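PDB 3DFI: pseudoaglycone deacetylase Dbv21 from Actinoplanes teichomyceticus, which probably removes, as a zinc-dependent deacetylase of the PIG-L family, the acetyl group from the sugar of a glycopeptide pseudoaglycone during biosynthesis of the antibiotic A40926. Local coordinates for residues 6-10 / 34-39; 12-16 / 149-153; 26-30 / 208-212; 139-143 / 171-177. One frame throughout, in Å; residues are numbered along the deposited sequence.

Interaction 1: residues 6-10 / 34-39; sequences DRTRI and DGGKVT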
loop_
_atom_site.group_PDB
_atom_site.type_symbol
_atom_site.label_atom_id
_atom_site.label_comp_id
_atom_site.label_asym_id
_atom_site.label_seq_id
_atom_site.Cartn_x
_atom_site.Cartn_y
_atom_site.Cartn_z
ATOM N N ASP A 6 -7.531 -4.657 -16.566
ATOM C CA ASP A 6 -8.879 -5.229 -16.245
ATOM C C ASP A 6 -9.145 -5.148 -14.746
ATOM O O ASP A 6 -8.588 -5.920 -13.949
ATOM C CB ASP A 6 -9.030 -6.676 -16.775
ATOM C CG ASP A 6 -10.424 -7.275 -16.505
ATOM O OD1 ASP A 6 -11.227 -6.653 -15.774
ATOM O OD2 ASP A 6 -10.724 -8.375 -17.030
ATOM N N ARG A 7 -10.015 -4.215 -14.376
ATOM C CA ARG A 7 -10.310 -3.912 -12.975
ATOM C C ARG A 7 -11.522 -4.663 -12.395
ATOM O O ARG A 7 -12.054 -4.278 -11.357
ATOM C CB ARG A 7 -10.537 -2.406 -12.819
ATOM C CG ARG A 7 -9.469 -1.502 -13.443
ATOM C CD ARG A 7 -9.835 -0.036 -13.163
ATOM N NE ARG A 7 -10.946 0.364 -14.022
ATOM C CZ ARG A 7 -11.831 1.318 -13.756
ATOM N NH1 ARG A 7 -12.786 1.565 -14.647
ATOM N NH2 ARG A 7 -11.774 2.022 -12.629
ATOM N N THR A 8 -11.962 -5.719 -13.067
ATOM C CA THR A 8 -13.084 -6.519 -12.580
ATOM C C THR A 8 -12.816 -6.971 -11.133
ATOM O O THR A 8 -13.636 -6.744 -10.243
ATOM C CB THR A 8 -13.355 -7.731 -13.507
ATOM O OG1 THR A 8 -13.647 -7.261 -14.830
ATOM C CG2 THR A 8 -14.538 -8.574 -13.000
ATOM N N ARG A 9 -11.662 -7.601 -10.912
ATOM C CA ARG A 9 -11.268 -8.070 -9.579
ATOM C C ARG A 9 -9.838 -7.632 -9.298
ATOM O O ARG A 9 -8.899 -8.197 -9.844
ATOM C CB ARG A 9 -11.427 -9.598 -9.483
ATOM C CG ARG A 9 -12.875 -10.091 -9.678
ATOM C CD ARG A 9 -13.026 -11.618 -9.598
ATOM N NE ARG A 9 -12.253 -12.327 -10.621
ATOM C CZ ARG A 9 -12.671 -12.587 -11.862
ATOM N NH1 ARG A 9 -13.876 -12.196 -12.269
ATOM N NH2 ARG A 9 -11.883 -13.246 -12.706
ATOM N N ILE A 10 -9.687 -6.593 -8.470
ATOM C CA ILE A 10 -8.376 -6.072 -8.095
ATOM C C ILE A 10 -7.895 -6.620 -6.742
ATOM O O ILE A 10 -8.615 -6.560 -5.739
ATOM C CB ILE A 10 -8.357 -4.513 -8.043
ATOM C CG1 ILE A 10 -8.711 -3.914 -9.423
ATOM C CG2 ILE A 10 -6.977 -4.005 -7.594
ATOM C CD1 ILE A 10 -9.032 -2.420 -9.370
ATOM N N ASP A 34 -17.040 2.092 -10.346
ATOM C CA ASP A 34 -17.198 1.626 -11.731
ATOM C C ASP A 34 -17.768 0.204 -11.824
ATOM O O ASP A 34 -18.044 -0.277 -12.914
ATOM C CB ASP A 34 -15.867 1.709 -12.510
ATOM C CG ASP A 34 -15.451 3.145 -12.846
ATOM O OD1 ASP A 34 -16.300 4.058 -12.805
ATOM O OD2 ASP A 34 -14.261 3.362 -13.154
ATOM N N GLY A 35 -17.912 -0.466 -10.681
ATOM C CA GLY A 35 -18.547 -1.781 -10.616
ATOM C C GLY A 35 -17.597 -2.946 -10.397
ATOM O O GLY A 35 -18.017 -4.114 -10.427
ATOM N N GLY A 36 -16.321 -2.631 -10.192
ATOM C CA GLY A 36 -15.308 -3.642 -9.944
ATOM C C GLY A 36 -15.255 -4.103 -8.492
ATOM O O GLY A 36 -15.953 -3.577 -7.619
ATOM N N LYS A 37 -14.421 -5.105 -8.236
ATOM C CA LYS A 37 -14.291 -5.673 -6.903
ATOM C C LYS A 37 -12.867 -5.466 -6.451
ATOM O O LYS A 37 -11.934 -5.777 -7.176
ATOM C CB LYS A 37 -14.651 -7.166 -6.884
ATOM C CG LYS A 37 -14.693 -7.754 -5.467
ATOM C CD LYS A 37 -15.236 -9.177 -5.455
ATOM C CE LYS A 37 -15.064 -9.816 -4.073
ATOM N NZ LYS A 37 -15.595 -11.218 -4.076
ATOM N N VAL A 38 -12.716 -4.922 -5.256
ATOM C CA VAL A 38 -11.407 -4.618 -4.708
ATOM C C VAL A 38 -11.184 -5.355 -3.379
ATOM O O VAL A 38 -12.061 -5.383 -2.512
ATOM C CB VAL A 38 -11.236 -3.081 -4.498
ATOM C CG1 VAL A 38 -9.870 -2.754 -3.925
ATOM C CG2 VAL A 38 -11.479 -2.302 -5.814
ATOM N N THR A 39 -10.006 -5.967 -3.254
ATOM C CA THR A 39 -9.537 -6.519 -2.000
ATOM C C THR A 39 -8.129 -5.999 -1.726
ATOM O O THR A 39 -7.260 -6.046 -2.582
ATOM C CB THR A 39 -9.499 -8.063 -2.038
ATOM O OG1 THR A 39 -10.818 -8.555 -2.300
ATOM C CG2 THR A 39 -8.985 -8.635 -0.689
HETATM O O HOH W 1 -10.582 -8.699 -5.407
#
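A parallel strand pair, the two outer legs of the beta-alpha-beta unit of strand 9-14, helix 19-33 and strand 37-42, starts where residues 6-10 meet 34-39. Its backbone bonds alternate between the strands as parallel pairing requires: K37 N donates to T8 O (2.7 Å), I10 N to K37 O (2.7 Å) and T39 N to I10 O (2.9 Å). A water donates to I10 O and lies 3.1 Å from T39 OG1. I10 and V38 point to one face of the sheet, where I10 CD1 reaches V38 CG2 at 4.3 Å and A31 of helix 19-33 packs on both side chains. The CA-to-CB bonds of R9 and K37 point to the other face, their side-chain ends leading away from the partner segment; R9 NE bonds to the carbonyl of D145. D6 OD1 accepts from T8 N (3.0 Å) in an Asx turn, and R7 forms a salt bridge with D34, its NH1 2.8 Å from OD2. G35 closes helix 19-33 in a Schellman motif; at G36, a CB would collide with R7 O. Helix, glycine turn and adjacent parallel strand make the beta-alpha-beta crossover of a Rossmann-like alpha/beta sheet.

Interaction 2: residues 12-16 / 149-153; sequences AISPH and VLTCV. With ZN (zinc ion), chain B.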
loop_
_atom_site.group_PDB
_atom_site.type_symbol
_atom_site.label_atom_id
_atom_site.label_comp_id
_atom_site.label_asym_id
_atom_site.label_seq_id
_atom_site.Cartn_x
_atom_site.Cartn_y
_atom_site.Cartn_z
ATOM N N ALA A 12 -4.937 -5.658 -4.283
ATOM C CA ALA A 12 -3.827 -4.775 -3.940
ATOM C C ALA A 12 -3.060 -5.372 -2.762
ATOM O O ALA A 12 -3.674 -5.816 -1.783
ATOM C CB ALA A 12 -4.337 -3.377 -3.611
ATOM N N ILE A 13 -1.736 -5.428 -2.886
ATOM C CA ILE A 13 -0.870 -5.957 -1.822
ATOM C C ILE A 13 -0.172 -4.791 -1.128
ATOM O O ILE A 13 0.771 -4.201 -1.684
ATOM C CB ILE A 13 0.196 -6.985 -2.360
ATOM C CG1 ILE A 13 -0.404 -8.009 -3.348
ATOM C CG2 ILE A 13 0.920 -7.704 -1.192
ATOM C CD1 ILE A 13 -1.367 -9.025 -2.701
ATOM N N SER A 14 -0.644 -4.448 0.074
ATOM C CA SER A 14 -0.097 -3.303 0.828
ATOM C C SER A 14 0.973 -3.828 1.799
ATOM O O SER A 14 0.727 -4.827 2.488
ATOM C CB SER A 14 -1.206 -2.593 1.606
ATOM O OG SER A 14 -0.706 -1.453 2.271
ATOM N N PRO A 15 2.173 -3.196 1.836
ATOM C CA PRO A 15 3.150 -3.627 2.842
ATOM C C PRO A 15 2.635 -3.485 4.283
ATOM O O PRO A 15 2.618 -4.470 5.022
ATOM C CB PRO A 15 4.357 -2.737 2.557
ATOM C CG PRO A 15 4.194 -2.376 1.098
ATOM C CD PRO A 15 2.731 -2.160 0.941
ATOM N N HIS A 16 2.157 -2.290 4.634
ATOM C CA HIS A 16 1.705 -1.941 5.983
ATOM C C HIS A 16 0.249 -1.469 5.962
ATOM O O HIS A 16 -0.320 -1.172 4.896
ATOM C CB HIS A 16 2.555 -0.786 6.556
ATOM C CG HIS A 16 4.024 -1.058 6.593
ATOM N ND1 HIS A 16 4.936 -0.314 5.872
ATOM C CD2 HIS A 16 4.744 -1.987 7.275
ATOM C CE1 HIS A 16 6.155 -0.781 6.098
ATOM N NE2 HIS A 16 6.066 -1.787 6.954
ATOM N N VAL A 149 -3.363 -7.319 -10.252
ATOM C CA VAL A 149 -2.656 -7.184 -8.976
ATOM C C VAL A 149 -1.881 -5.863 -8.917
ATOM O O VAL A 149 -1.225 -5.507 -9.879
ATOM C CB VAL A 149 -1.666 -8.369 -8.766
ATOM C CG1 VAL A 149 -0.702 -8.096 -7.603
ATOM C CG2 VAL A 149 -2.439 -9.701 -8.521
ATOM N N LEU A 150 -1.957 -5.162 -7.780
ATOM C CA LEU A 150 -1.178 -3.957 -7.538
ATOM C C LEU A 150 -0.303 -4.118 -6.308
ATOM O O LEU A 150 -0.724 -4.709 -5.315
ATOM C CB LEU A 150 -2.099 -2.722 -7.323
ATOM C CG LEU A 150 -3.143 -2.499 -8.431
ATOM C CD1 LEU A 150 -4.157 -1.448 -8.001
ATOM C CD2 LEU A 150 -2.464 -2.095 -9.710
ATOM N N THR A 151 0.897 -3.549 -6.357
ATOM C CA THR A 151 1.669 -3.348 -5.141
ATOM C C THR A 151 2.554 -2.107 -5.300
ATOM O O THR A 151 2.505 -1.441 -6.321
ATOM C CB THR A 151 2.471 -4.594 -4.706
ATOM O OG1 THR A 151 2.932 -4.408 -3.360
ATOM C CG2 THR A 151 3.681 -4.862 -5.644
ATOM N N CYS A 152 3.334 -1.789 -4.276
ATOM C CA CYS A 152 4.122 -0.558 -4.264
ATOM C C CYS A 152 5.350 -0.673 -5.141
ATOM O O CYS A 152 5.917 -1.738 -5.277
ATOM C CB CYS A 152 4.550 -0.244 -2.824
ATOM S SG CYS A 152 5.578 -1.579 -2.058
ATOM N N VAL A 153 5.806 0.440 -5.697
ATOM C CA VAL A 153 7.088 0.436 -6.412
ATOM C C VAL A 153 8.278 0.479 -5.445
ATOM O O VAL A 153 9.404 0.206 -5.843
ATOM C CB VAL A 153 7.158 1.568 -7.489
ATOM C CG1 VAL A 153 7.555 2.893 -6.886
ATOM C CG2 VAL A 153 8.132 1.195 -8.632
HETATM ZN ZN ZN B . 4.589 1.350 4.527
HETATM O O HOH W 2 3.162 2.424 6.259
#
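Strands 9-14 and 148-152 are parallel neighbours in the middle of the sheet, their short segments 4.6 Å apart at an angle of 23°. On one face A12 sits beside L150, CB to CB 4.4 Å, and the rest of the leucine turns back from the alanine, toward I10. On the other face I13 leans back over V149, its CG1 4.3 Å from V149 CG1, while T168 of helix 159-174 touches both. I13 N donates to L150 O at 2.7 Å; one step on, the hydroxyl T151 OG1 reaches across to I13 O, also 2.7 Å. Beyond that point the strands splay, and the P15 ring fills the opening, with CG 3.5 Å from C152 SG. P15 also packs on H161. H16 ND1 binds the zinc at 2.2 Å; D19, H161 and a water 2.5 Å from the metal are further ligands. Backbone and threonine hydrogen bonds thus fix the strands up to I13; P15 then turns the chain so that H16 reaches the zinc.

Interaction 3: residues 26-30 / 208-212; sequences ASLAQ and LSFVD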
loop_
_atom_site.group_PDB
_atom_site.type_symbol
_atom_site.label_atom_id
_atom_site.label_comp_id
_atom_site.label_asym_id
_atom_site.label_seq_id
_atom_site.Cartn_x
_atom_site.Cartn_y
_atom_site.Cartn_z
ATOM N N ALA A 26 -7.867 6.429 -4.148
ATOM C CA ALA A 26 -8.833 6.988 -5.109
ATOM C C ALA A 26 -9.099 6.075 -6.341
ATOM O O ALA A 26 -10.231 5.945 -6.790
ATOM C CB ALA A 26 -8.411 8.400 -5.542
ATOM N N SER A 27 -8.063 5.443 -6.871
ATOM C CA SER A 27 -8.225 4.494 -7.994
ATOM C C SER A 27 -9.009 3.259 -7.530
ATOM O O SER A 27 -9.812 2.704 -8.276
ATOM C CB SER A 27 -6.875 4.041 -8.536
ATOM O OG SER A 27 -6.157 5.119 -9.107
ATOM N N LEU A 28 -8.796 2.857 -6.283
ATOM C CA LEU A 28 -9.547 1.736 -5.726
ATOM C C LEU A 28 -11.017 2.097 -5.571
ATOM O O LEU A 28 -11.891 1.316 -5.979
ATOM C CB LEU A 28 -8.955 1.265 -4.392
ATOM C CG LEU A 28 -7.538 0.669 -4.436
ATOM C CD1 LEU A 28 -7.093 0.228 -3.022
ATOM C CD2 LEU A 28 -7.434 -0.474 -5.394
ATOM N N ALA A 29 -11.274 3.271 -4.982
ATOM C CA ALA A 29 -12.622 3.831 -4.858
ATOM C C ALA A 29 -13.294 3.941 -6.221
ATOM O O ALA A 29 -14.478 3.604 -6.367
ATOM C CB ALA A 29 -12.561 5.186 -4.208
ATOM N N GLN A 30 -12.549 4.442 -7.209
ATOM C CA GLN A 30 -13.079 4.603 -8.577
ATOM C C GLN A 30 -13.379 3.252 -9.224
ATOM O O GLN A 30 -14.346 3.131 -9.997
ATOM C CB GLN A 30 -12.105 5.377 -9.469
ATOM C CG GLN A 30 -12.650 5.680 -10.876
ATOM C CD GLN A 30 -13.740 6.736 -10.855
ATOM O OE1 GLN A 30 -14.883 6.479 -11.242
ATOM N NE2 GLN A 30 -13.397 7.931 -10.388
ATOM N N LEU A 208 -0.872 7.866 -15.508
ATOM C CA LEU A 208 -1.746 8.561 -14.583
ATOM C C LEU A 208 -3.155 7.982 -14.637
ATOM O O LEU A 208 -3.783 7.951 -15.693
ATOM C CB LEU A 208 -1.769 10.058 -14.917
ATOM C CG LEU A 208 -0.713 11.035 -14.362
ATOM C CD1 LEU A 208 0.604 10.394 -13.909
ATOM C CD2 LEU A 208 -0.442 12.123 -15.385
ATOM N N SER A 209 -3.642 7.524 -13.493
ATOM C CA SER A 209 -5.020 7.078 -13.369
ATOM C C SER A 209 -5.854 8.224 -12.794
ATOM O O SER A 209 -5.689 8.626 -11.634
ATOM C CB SER A 209 -5.103 5.771 -12.550
ATOM O OG SER A 209 -6.205 5.770 -11.631
ATOM N N PHE A 210 -6.715 8.782 -13.639
ATOM C CA PHE A 210 -7.582 9.890 -13.266
ATOM C C PHE A 210 -8.854 9.391 -12.619
ATOM O O PHE A 210 -9.382 8.337 -13.000
ATOM C CB PHE A 210 -7.914 10.732 -14.495
ATOM C CG PHE A 210 -6.758 11.535 -14.990
ATOM C CD1 PHE A 210 -5.920 11.034 -15.984
ATOM C CD2 PHE A 210 -6.492 12.792 -14.454
ATOM C CE1 PHE A 210 -4.836 11.783 -16.443
ATOM C CE2 PHE A 210 -5.410 13.543 -14.904
ATOM C CZ PHE A 210 -4.581 13.029 -15.902
ATOM N N VAL A 211 -9.329 10.147 -11.634
ATOM C CA VAL A 211 -10.527 9.789 -10.883
ATOM C C VAL A 211 -11.471 10.995 -10.813
ATOM O O VAL A 211 -11.058 12.134 -11.058
ATOM C CB VAL A 211 -10.195 9.256 -9.442
ATOM C CG1 VAL A 211 -9.176 8.089 -9.490
ATOM C CG2 VAL A 211 -9.704 10.378 -8.525
ATOM N N ASP A 212 -12.738 10.740 -10.499
ATOM C CA ASP A 212 -13.718 11.811 -10.372
ATOM C C ASP A 212 -13.681 12.402 -8.950
ATOM O O ASP A 212 -12.961 11.887 -8.081
ATOM C CB ASP A 212 -15.119 11.329 -10.791
ATOM C CG ASP A 212 -15.701 10.247 -9.872
ATOM O OD1 ASP A 212 -16.698 9.617 -10.281
ATOM O OD2 ASP A 212 -15.198 10.017 -8.757
#
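V211 lies against the flank of helix 19-33, its CG2 3.8 Å from A26 CB and its CG1 3.6 Å from the carbonyl A26 O. That oxygen also accepts from Q30 N (2.8 Å), so the valine rests beside a carbonyl already engaged in the helix. Q30, one turn on, projects toward the end of strand 201-210 and lies over V211, the two CA atoms 6.2 Å apart; its side-chain amide ends close to V211 and D212. At the other end of the contact, S209 OG donates to S27 OG at 2.6 Å. The acceptor hydroxyl is bonded in addition to E259 of the adjacent strand 258-266, whose carboxylate also takes A26 N. S209 itself pairs through its backbone with E259, so the serines and the glutamate tie the helix to the antiparallel edge of the sheet. The helix is kinked here: the N atoms of A26 and S27 have no bond to the preceding turn, and for A26 the E259 carboxylate supplies an acceptor instead. D212 then stands at the N-cap of helix 213-223, its OD2 accepting from A215 N, and that helix packs on A26, A29 and Q30. An apolar patch around V211 is thus flanked by polar groups, and the S209-S27-E259 chain adds directed bonds to a contact whose middle is held by van der Waals packing.

Interaction 4: residues 139-143 / 171-177; sequences SMIAE and AARERGI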
loop_
_atom_site.group_PDB
_atom_site.type_symbol
_atom_site.label_atom_id
_atom_site.label_comp_id
_atom_site.label_asym_id
_atom_site.label_seq_id
_atom_site.Cartn_x
_atom_site.Cartn_y
_atom_site.Cartn_z
ATOM N N SER A 139 -1.169 -17.864 -2.319
ATOM C CA SER A 139 -2.388 -18.393 -1.689
ATOM C C SER A 139 -3.524 -17.370 -1.800
ATOM O O SER A 139 -4.654 -17.732 -2.119
ATOM C CB SER A 139 -2.135 -18.732 -0.216
ATOM O OG SER A 139 -1.176 -19.756 -0.102
ATOM N N MET A 140 -3.213 -16.096 -1.571
ATOM C CA MET A 140 -4.200 -15.023 -1.723
ATOM C C MET A 140 -4.727 -14.855 -3.175
ATOM O O MET A 140 -5.934 -14.683 -3.389
ATOM C CB MET A 140 -3.672 -13.702 -1.138
ATOM C CG MET A 140 -4.756 -12.678 -0.796
ATOM S SD MET A 140 -5.759 -13.134 0.672
ATOM C CE MET A 140 -7.101 -14.075 0.032
ATOM N N ILE A 141 -3.836 -14.944 -4.162
ATOM C CA ILE A 141 -4.236 -14.909 -5.582
ATOM C C ILE A 141 -5.171 -16.064 -5.963
ATOM O O ILE A 141 -6.202 -15.849 -6.596
ATOM C CB ILE A 141 -3.005 -14.888 -6.510
ATOM C CG1 ILE A 141 -2.228 -13.573 -6.309
ATOM C CG2 ILE A 141 -3.417 -15.148 -7.992
ATOM C CD1 ILE A 141 -0.899 -13.512 -7.028
ATOM N N ALA A 142 -4.812 -17.283 -5.571
ATOM C CA ALA A 142 -5.649 -18.437 -5.831
ATOM C C ALA A 142 -7.043 -18.206 -5.246
ATOM O O ALA A 142 -8.056 -18.470 -5.884
ATOM C CB ALA A 142 -5.010 -19.684 -5.235
ATOM N N GLU A 143 -7.082 -17.672 -4.031
ATOM C CA GLU A 143 -8.333 -17.462 -3.327
ATOM C C GLU A 143 -9.196 -16.331 -3.921
ATOM O O GLU A 143 -10.415 -16.482 -4.032
ATOM C CB GLU A 143 -8.044 -17.179 -1.853
ATOM C CG GLU A 143 -9.240 -17.390 -0.966
ATOM C CD GLU A 143 -8.888 -17.247 0.497
ATOM O OE1 GLU A 143 -9.210 -16.180 1.070
ATOM O OE2 GLU A 143 -8.282 -18.203 1.053
ATOM N N ALA A 171 5.064 -13.806 -7.295
ATOM C CA ALA A 171 3.777 -14.481 -7.126
ATOM C C ALA A 171 2.828 -14.239 -8.309
ATOM O O ALA A 171 2.221 -15.184 -8.808
ATOM C CB ALA A 171 3.115 -14.087 -5.784
ATOM N N ALA A 172 2.692 -12.978 -8.736
ATOM C CA ALA A 172 1.845 -12.622 -9.891
ATOM C C ALA A 172 2.347 -13.222 -11.219
ATOM O O ALA A 172 1.552 -13.589 -12.086
ATOM C CB ALA A 172 1.683 -11.083 -10.011
ATOM N N ARG A 173 3.666 -13.313 -11.372
ATOM C CA ARG A 173 4.279 -13.925 -12.553
ATOM C C ARG A 173 4.052 -15.431 -12.572
ATOM O O ARG A 173 3.807 -16.019 -13.636
ATOM C CB ARG A 173 5.781 -13.604 -12.621
ATOM C CG ARG A 173 6.510 -14.119 -13.884
ATOM C CD ARG A 173 8.026 -13.853 -13.842
ATOM N NE ARG A 173 8.325 -12.426 -13.630
ATOM C CZ ARG A 173 9.044 -11.956 -12.610
ATOM N NH1 ARG A 173 9.583 -12.802 -11.733
ATOM N NH2 ARG A 173 9.222 -10.643 -12.460
ATOM N N GLU A 174 4.148 -16.059 -11.403
ATOM C CA GLU A 174 3.911 -17.498 -11.281
ATOM C C GLU A 174 2.475 -17.793 -11.683
ATOM O O GLU A 174 2.216 -18.761 -12.403
ATOM C CB GLU A 174 4.169 -17.981 -9.839
ATOM C CG GLU A 174 3.949 -19.507 -9.591
ATOM C CD GLU A 174 4.937 -20.408 -10.339
ATOM O OE1 GLU A 174 4.723 -21.640 -10.368
ATOM O OE2 GLU A 174 5.922 -19.895 -10.912
ATOM N N ARG A 175 1.552 -16.949 -11.214
ATOM C CA ARG A 175 0.124 -17.148 -11.461
ATOM C C ARG A 175 -0.429 -16.477 -12.727
ATOM O O ARG A 175 -1.627 -16.547 -12.993
ATOM C CB ARG A 175 -0.681 -16.833 -10.196
ATOM C CG ARG A 175 -0.550 -18.004 -9.189
ATOM C CD ARG A 175 -1.682 -18.113 -8.205
ATOM N NE ARG A 175 -2.719 -19.043 -8.614
ATOM C CZ ARG A 175 -2.789 -20.302 -8.197
ATOM N NH1 ARG A 175 -3.785 -21.072 -8.603
ATOM N NH2 ARG A 175 -1.866 -20.791 -7.370
ATOM N N GLY A 176 0.458 -15.862 -13.512
ATOM C CA GLY A 176 0.088 -15.170 -14.755
ATOM C C GLY A 176 -0.985 -14.094 -14.603
ATOM O O GLY A 176 -1.904 -13.996 -15.433
ATOM N N ILE A 177 -0.873 -13.275 -13.552
ATOM C CA ILE A 177 -1.790 -12.170 -13.369
ATOM C C ILE A 177 -1.085 -10.857 -13.735
ATOM O O ILE A 177 0.032 -10.603 -13.258
ATOM C CB ILE A 177 -2.282 -12.035 -11.877
ATOM C CG1 ILE A 177 -2.698 -13.381 -11.243
ATOM C CG2 ILE A 177 -3.318 -10.891 -11.743
ATOM C CD1 ILE A 177 -3.764 -14.217 -11.997
#
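The exposed S139 opens this turn of helix 126-144 pointing away from residues 171-177. M140 turns inward to L11 of strand 9-14. The central residue is I141, which points at the end of helix 159-174 and also touches L11. Its CD1 reaches A171 CB at 4.2 Å and A171 O at 4.0 Å; its CG2 lies 3.4 Å from R175 CD and 3.8 Å from I177 CG1. These two helices flank strand 148-152 in the chain, and here they pack beside one another on one side of the alpha/beta sheet. Around I141 the partner helix ends in a Schellman motif: I177 N donates to A172 O at 2.9 Å, and G176 takes a positive phi of 55° at the turn. This reversal brings I177 back toward I141, so one isoleucine meets both the last helical turn and the chain just beyond the Schellman turn. A142, next along, places its CB over one face of the R175 guanidinium, 3.8 Å from CZ.

Strand 9-14 serves both interaction 1, at its beginning, and interaction 2, at its end, with strands 37-42 and 148-152 as its two neighbours. Interaction 2 is wholly buried and carries the zinc ligand H16; interaction 1 is partly buried and adds a salt bridge at its exposed end. They join through I10 CG2 and L150 CD1, 3.8 Å apart. The other two contacts concern the helices. Interaction 3, at the surface, uses helix 19-33, whose L28 CD2 touches L150 CD1 at 4.3 Å, and includes a serine-serine hydrogen bond. Interaction 4 relies on apolar contacts and on an alanine packed over an arginine guanidinium, and meets interaction 2 where I177 CG2 lies 3.5 Å from V149 CG2.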